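Local atomic coordinates of F420-dependent methylenetetrahydromethanopterin dehydrogenase (Methanopyrus kandleri, PDB entry 1QV9), a protein that catalyses the reversible, coenzyme F420-dependent reduction of methenyl-tetrahydromethanopterin to methylene-tetrahydromethanopterin, a step of methanogenesis from carbon dioxide. Residues N186-R191 / K202-L207; A123-R128 / I139-L144. All coordinates share one frame; numbering follows the deposited sequence. Where two conformers were deposited one is given.

Contact 1: N186-R191 / K202-L207; sequences NTLLER and KAMAAL
Loop-to-helix packing joins the alpha/beta domain to the helix bundle here: segment 186-191, just after strand 180-183, lies against segment 202-207 of the long helix 197-223, and the contact is made by apolar side chains. Leu188 carries most of the contact. Its CB points at the helix, and CG stands beside the backbone N (chi1 -57°); this torsion and a near-trans chi2 together carry the isopropyl end onto the helix. There CD1 of Leu188 rests on CB of Ala203 at 3.7 Å and, equally close at 3.7 Å, on CD1 of Leu207; Leu188 and Leu207 thus meet tip to tip, one helical turn from Ala203. Nearer the backbone, CB of Leu188 lies 4.0 Å from CG of Met204, present as selenomethionine. That chain runs out extended and then bends at its last torsion (chi3 50°), so that its tip crosses Leu189 at about a right angle rather than lying alongside it. Most of the touching residues are buried. At one margin Asn186 turns polar: its ND2 is hydrogen-bonded to Glu219 of the second subunit. Ser236 of the same neighbouring subunit packs on Met204, so this side of the contact borders a subunit interface. On that flank, the CD2 methyl of Leu189 sits 3.7 Å from SE of Met204 and 3.9 Å from its CE.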
loop_
_atom_site.group_PDB
_atom_site.type_symbol
_atom_site.label_atom_id
_atom_site.label_comp_id
_atom_site.label_asym_id
_atom_site.label_seq_id
_atom_site.Cartn_x
_atom_site.Cartn_y
_atom_site.Cartn_z
ATOM N N ASN A 186 5.471 14.777 -22.006
ATOM C CA ASN A 186 5.590 16.227 -21.983
ATOM C C ASN A 186 4.338 17.006 -22.310
ATOM O O ASN A 186 4.247 18.189 -21.998
ATOM C CB ASN A 186 6.759 16.691 -22.855
ATOM C CG ASN A 186 8.121 16.403 -22.193
ATOM O OD1 ASN A 186 8.203 16.211 -20.964
ATOM N ND2 ASN A 186 9.191 16.386 -23.004
ATOM N N THR A 187 3.364 16.359 -22.943
ATOM C CA THR A 187 2.097 17.013 -23.239
ATOM C C THR A 187 1.511 17.550 -21.949
ATOM O O THR A 187 0.847 18.603 -21.920
ATOM C CB THR A 187 1.114 15.958 -23.839
ATOM O OG1 THR A 187 1.704 15.402 -25.002
ATOM C CG2 THR A 187 -0.230 16.585 -24.212
ATOM N N LEU A 188 1.755 16.833 -20.851
ATOM C CA LEU A 188 1.140 17.221 -19.589
ATOM C C LEU A 188 1.634 18.563 -19.020
ATOM O O LEU A 188 0.914 19.222 -18.269
ATOM C CB LEU A 188 1.349 16.125 -18.532
ATOM C CG LEU A 188 0.832 14.740 -18.907
ATOM C CD1 LEU A 188 0.732 13.920 -17.621
ATOM C CD2 LEU A 188 -0.481 14.812 -19.638
ATOM N N LEU A 189 2.824 18.960 -19.431
ATOM C CA LEU A 189 3.439 20.193 -18.933
ATOM C C LEU A 189 2.602 21.426 -19.194
ATOM O O LEU A 189 2.648 22.385 -18.407
ATOM C CB LEU A 189 4.817 20.345 -19.565
ATOM C CG LEU A 189 5.867 19.360 -19.031
ATOM C CD1 LEU A 189 7.069 19.335 -19.975
ATOM C CD2 LEU A 189 6.294 19.711 -17.600
ATOM N N GLU A 190 1.827 21.423 -20.279
ATOM C CA GLU A 190 1.004 22.592 -20.592
ATOM C C GLU A 190 -0.506 22.424 -20.443
ATOM O O GLU A 190 -1.293 23.227 -20.953
ATOM C CB GLU A 190 1.338 23.061 -22.011
ATOM C CG GLU A 190 2.734 23.629 -22.097
ATOM C CD GLU A 190 3.131 23.953 -23.523
ATOM O OE1 GLU A 190 3.743 25.021 -23.723
ATOM O OE2 GLU A 190 2.844 23.150 -24.432
ATOM N N ARG A 191 -0.923 21.375 -19.749
ATOM C CA ARG A 191 -2.337 21.149 -19.530
ATOM C C ARG A 191 -2.667 21.851 -18.206
ATOM O O ARG A 191 -1.797 22.060 -17.365
ATOM C CB ARG A 191 -2.608 19.645 -19.403
ATOM C CG ARG A 191 -2.217 18.794 -20.632
ATOM C CD ARG A 191 -3.168 19.021 -21.792
ATOM N NE ARG A 191 -4.550 18.834 -21.379
ATOM C CZ ARG A 191 -5.586 19.196 -22.120
ATOM N NH1 ARG A 191 -5.375 19.756 -23.315
ATOM N NH2 ARG A 191 -6.825 19.042 -21.661
ATOM N N LYS A 202 3.851 12.949 -10.931
ATOM C CA LYS A 202 3.583 11.505 -10.874
ATOM C C LYS A 202 2.906 11.046 -12.168
ATOM O O LYS A 202 3.131 9.949 -12.645
ATOM C CB LYS A 202 2.690 11.172 -9.666
ATOM C CG LYS A 202 3.432 11.333 -8.366
ATOM C CD LYS A 202 2.498 11.166 -7.145
ATOM C CE LYS A 202 3.203 11.387 -5.803
ATOM N NZ LYS A 202 4.095 10.275 -5.401
ATOM N N ALA A 203 1.979 11.855 -12.697
ATOM C CA ALA A 203 1.294 11.529 -13.954
ATOM C C ALA A 203 2.303 11.458 -15.117
ATOM O O ALA A 203 2.209 10.596 -15.953
ATOM C CB ALA A 203 0.187 12.577 -14.238
HETATM N N MSE A 204 3.284 12.365 -15.113
HETATM C CA MSE A 204 4.316 12.343 -16.141
HETATM C C MSE A 204 5.134 11.072 -16.001
HETATM O O MSE A 204 5.404 10.424 -17.007
HETATM C CB MSE A 204 5.218 13.572 -16.012
HETATM C CG MSE A 204 4.432 14.841 -16.369
HETATM SE SE MSE A 204 5.486 16.465 -15.978
HETATM C CE MSE A 204 7.067 15.959 -16.867
ATOM N N ALA A 205 5.527 10.714 -14.778
ATOM C CA ALA A 205 6.263 9.458 -14.576
ATOM C C ALA A 205 5.412 8.283 -15.095
ATOM O O ALA A 205 5.919 7.345 -15.691
ATOM C CB ALA A 205 6.577 9.237 -13.111
ATOM N N ALA A 206 4.106 8.280 -14.827
ATOM C CA ALA A 206 3.301 7.203 -15.338
ATOM C C ALA A 206 3.305 7.101 -16.873
ATOM O O ALA A 206 3.339 6.013 -17.408
ATOM C CB ALA A 206 1.819 7.355 -14.814
ATOM N N LEU A 207 3.244 8.224 -17.573
ATOM C CA LEU A 207 3.193 8.212 -19.019
ATOM C C LEU A 207 4.561 7.826 -19.568
ATOM O O LEU A 207 4.612 7.178 -20.612
ATOM C CB LEU A 207 2.804 9.580 -19.604
ATOM C CG LEU A 207 1.374 10.027 -19.292
ATOM C CD1 LEU A 207 1.047 11.248 -20.173
ATOM C CD2 LEU A 207 0.372 8.899 -19.663
#

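Contact 2: A123-R128 / I139-L144; sequences AMLGAR and IYNADL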
loop_
_atom_site.group_PDB
_atom_site.type_symbol
_atom_site.label_atom_id
_atom_site.label_comp_id
_atom_site.label_asym_id
_atom_site.label_seq_id
_atom_site.Cartn_x
_atom_site.Cartn_y
_atom_site.Cartn_z
ATOM N N ALA A 123 0.729 1.793 -25.211
ATOM C CA ALA A 123 1.700 0.756 -25.555
ATOM C C ALA A 123 1.215 -0.633 -25.914
ATOM O O ALA A 123 0.285 -1.154 -25.326
ATOM C CB ALA A 123 2.683 0.642 -24.384
HETATM N N MSE A 124 1.839 -1.239 -26.917
HETATM C CA MSE A 124 1.476 -2.601 -27.309
HETATM C C MSE A 124 1.739 -3.536 -26.122
HETATM O O MSE A 124 2.734 -3.400 -25.403
HETATM C CB MSE A 124 2.316 -3.044 -28.510
HETATM C CG MSE A 124 1.922 -4.400 -29.068
HETATM SE SE MSE A 124 3.189 -4.958 -30.431
HETATM C CE MSE A 124 4.324 -6.072 -29.340
ATOM N N LEU A 125 0.841 -4.489 -25.915
ATOM C CA LEU A 125 0.978 -5.417 -24.811
ATOM C C LEU A 125 1.923 -6.596 -25.110
ATOM O O LEU A 125 2.409 -6.732 -26.253
ATOM C CB LEU A 125 -0.382 -5.884 -24.317
ATOM C CG LEU A 125 -1.471 -6.350 -25.259
ATOM C CD1 LEU A 125 -1.016 -7.510 -26.104
ATOM C CD2 LEU A 125 -2.687 -6.718 -24.400
ATOM N N GLY A 126 2.175 -7.426 -24.093
ATOM C CA GLY A 126 3.117 -8.556 -24.235
ATOM C C GLY A 126 2.438 -9.748 -24.874
ATOM O O GLY A 126 2.220 -10.785 -24.229
ATOM N N ALA A 127 2.183 -9.613 -26.172
ATOM C CA ALA A 127 1.417 -10.583 -26.926
ATOM C C ALA A 127 2.077 -11.893 -27.359
ATOM O O ALA A 127 2.151 -12.186 -28.556
ATOM C CB ALA A 127 0.783 -9.881 -28.139
ATOM N N ARG A 128 2.561 -12.649 -26.382
ATOM C CA ARG A 128 3.111 -13.980 -26.647
ATOM C C ARG A 128 2.108 -14.961 -26.066
ATOM O O ARG A 128 1.635 -14.784 -24.933
ATOM C CB ARG A 128 4.452 -14.176 -25.959
ATOM C CG ARG A 128 5.605 -13.493 -26.674
ATOM C CD ARG A 128 5.949 -14.258 -27.972
ATOM N NE ARG A 128 7.273 -13.886 -28.467
ATOM C CZ ARG A 128 7.874 -14.513 -29.474
ATOM N NH1 ARG A 128 9.083 -14.131 -29.869
ATOM N NH2 ARG A 128 7.255 -15.519 -30.077
ATOM N N ILE A 139 -6.578 -7.434 -17.924
ATOM C CA ILE A 139 -5.906 -6.798 -16.795
ATOM C C ILE A 139 -4.988 -5.695 -17.310
ATOM O O ILE A 139 -4.944 -4.594 -16.780
ATOM C CB ILE A 139 -5.111 -7.827 -15.985
ATOM C CG1 ILE A 139 -6.119 -8.773 -15.318
ATOM C CG2 ILE A 139 -4.183 -7.139 -14.986
ATOM C CD1 ILE A 139 -5.455 -9.905 -14.553
ATOM N N TYR A 140 -4.229 -5.974 -18.368
ATOM C CA TYR A 140 -3.359 -4.942 -18.914
ATOM C C TYR A 140 -4.156 -3.743 -19.411
ATOM O O TYR A 140 -3.775 -2.605 -19.151
ATOM C CB TYR A 140 -2.559 -5.532 -20.106
ATOM C CG TYR A 140 -1.646 -4.552 -20.797
ATOM C CD1 TYR A 140 -0.322 -4.441 -20.398
ATOM C CD2 TYR A 140 -2.111 -3.740 -21.843
ATOM C CE1 TYR A 140 0.561 -3.532 -21.046
ATOM C CE2 TYR A 140 -1.252 -2.820 -22.484
ATOM C CZ TYR A 140 0.080 -2.740 -22.081
ATOM O OH TYR A 140 0.925 -1.866 -22.752
ATOM N N ASN A 141 -5.224 -4.027 -20.151
ATOM C CA ASN A 141 -6.046 -2.919 -20.646
ATOM C C ASN A 141 -6.648 -2.122 -19.490
ATOM O O ASN A 141 -6.825 -0.905 -19.637
ATOM C CB ASN A 141 -7.103 -3.400 -21.607
ATOM C CG ASN A 141 -6.522 -3.568 -22.983
ATOM O OD1 ASN A 141 -6.120 -4.663 -23.380
ATOM N ND2 ASN A 141 -6.414 -2.457 -23.700
ATOM N N ALA A 142 -6.985 -2.778 -18.386
ATOM C CA ALA A 142 -7.507 -2.033 -17.215
ATOM C C ALA A 142 -6.437 -1.074 -16.697
ATOM O O ALA A 142 -6.717 0.071 -16.370
ATOM C CB ALA A 142 -7.921 -3.017 -16.089
ATOM N N ASP A 143 -5.180 -1.535 -16.611
ATOM C CA ASP A 143 -4.129 -0.678 -16.139
ATOM C C ASP A 143 -3.864 0.464 -17.111
ATOM O O ASP A 143 -3.688 1.621 -16.669
ATOM C CB ASP A 143 -2.846 -1.491 -15.907
ATOM C CG ASP A 143 -2.910 -2.314 -14.628
ATOM O OD1 ASP A 143 -3.655 -1.941 -13.680
ATOM O OD2 ASP A 143 -2.200 -3.346 -14.556
ATOM N N LEU A 144 -3.811 0.153 -18.406
ATOM C CA LEU A 144 -3.576 1.196 -19.406
ATOM C C LEU A 144 -4.712 2.226 -19.391
ATOM O O LEU A 144 -4.443 3.428 -19.463
ATOM C CB LEU A 144 -3.403 0.535 -20.775
ATOM C CG LEU A 144 -3.305 1.497 -21.953
ATOM C CD1 LEU A 144 -2.116 2.433 -21.804
ATOM C CD2 LEU A 144 -3.159 0.663 -23.263
#
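Tyr140 leaves helix 134-150 with its CB directed at the loop 123-128, and CG anti to the backbone N (chi1 178°) sends the ring toward the loop, where it crosses Leu125 obliquely. CG of Tyr140 already lies 4.0 Å from CB of Leu125. Farther along, the same CB of Leu125 stands almost over the centre of the Tyr140 ring, 3.7 Å from the centroid and 12° off the normal, a CH-pi contact with one face. Ring atom CD2 of Tyr140 also meets the CD2 methyl of Leu125 at 4.0 Å, while CE2 of Tyr140 comes within 3.6 Å of Ala123 O. At the tip, OH of Tyr140 donates a hydrogen bond of 2.7 Å to Ala123 O, approaching from above the carbonyl plane, 61° out of it; CB of Ala123 lies 3.5 Å from the same OH. A phenylalanine here would lose the hydroxyl and, with it, would probably loosen the hold on the Ala123 carbonyl. The ring also meets that of His238 (helix 227-257), and Tyr140 touches Val213 of helix 197-223. This is a loop-to-helix junction, tied by one tyrosine through face and tip, where the chain passes from strand 115-119 of the parallel sheet into the helix bundle.

In the fold
From the N terminus the chain first builds most of the parallel sheet, and contact 2 closes the loop between strand 115-119 and helix 134-150. The chain then runs through helix 153-169 and back to strand 180-183, the neighbour of 115-119 in the sheet, before contact 1 closes the next loop, against helix 197-223. The two are in series, neither nested nor crossed. The centres of contacts 1 and 2 are about 20 Å apart, their nearest atoms about 7 Å. Each ties a loop leaving a strand to the helix that follows it. Helix 197-223 connects them, carrying segment 202-207 and packing through Val213 and Ala214 on Tyr140 and Ala123.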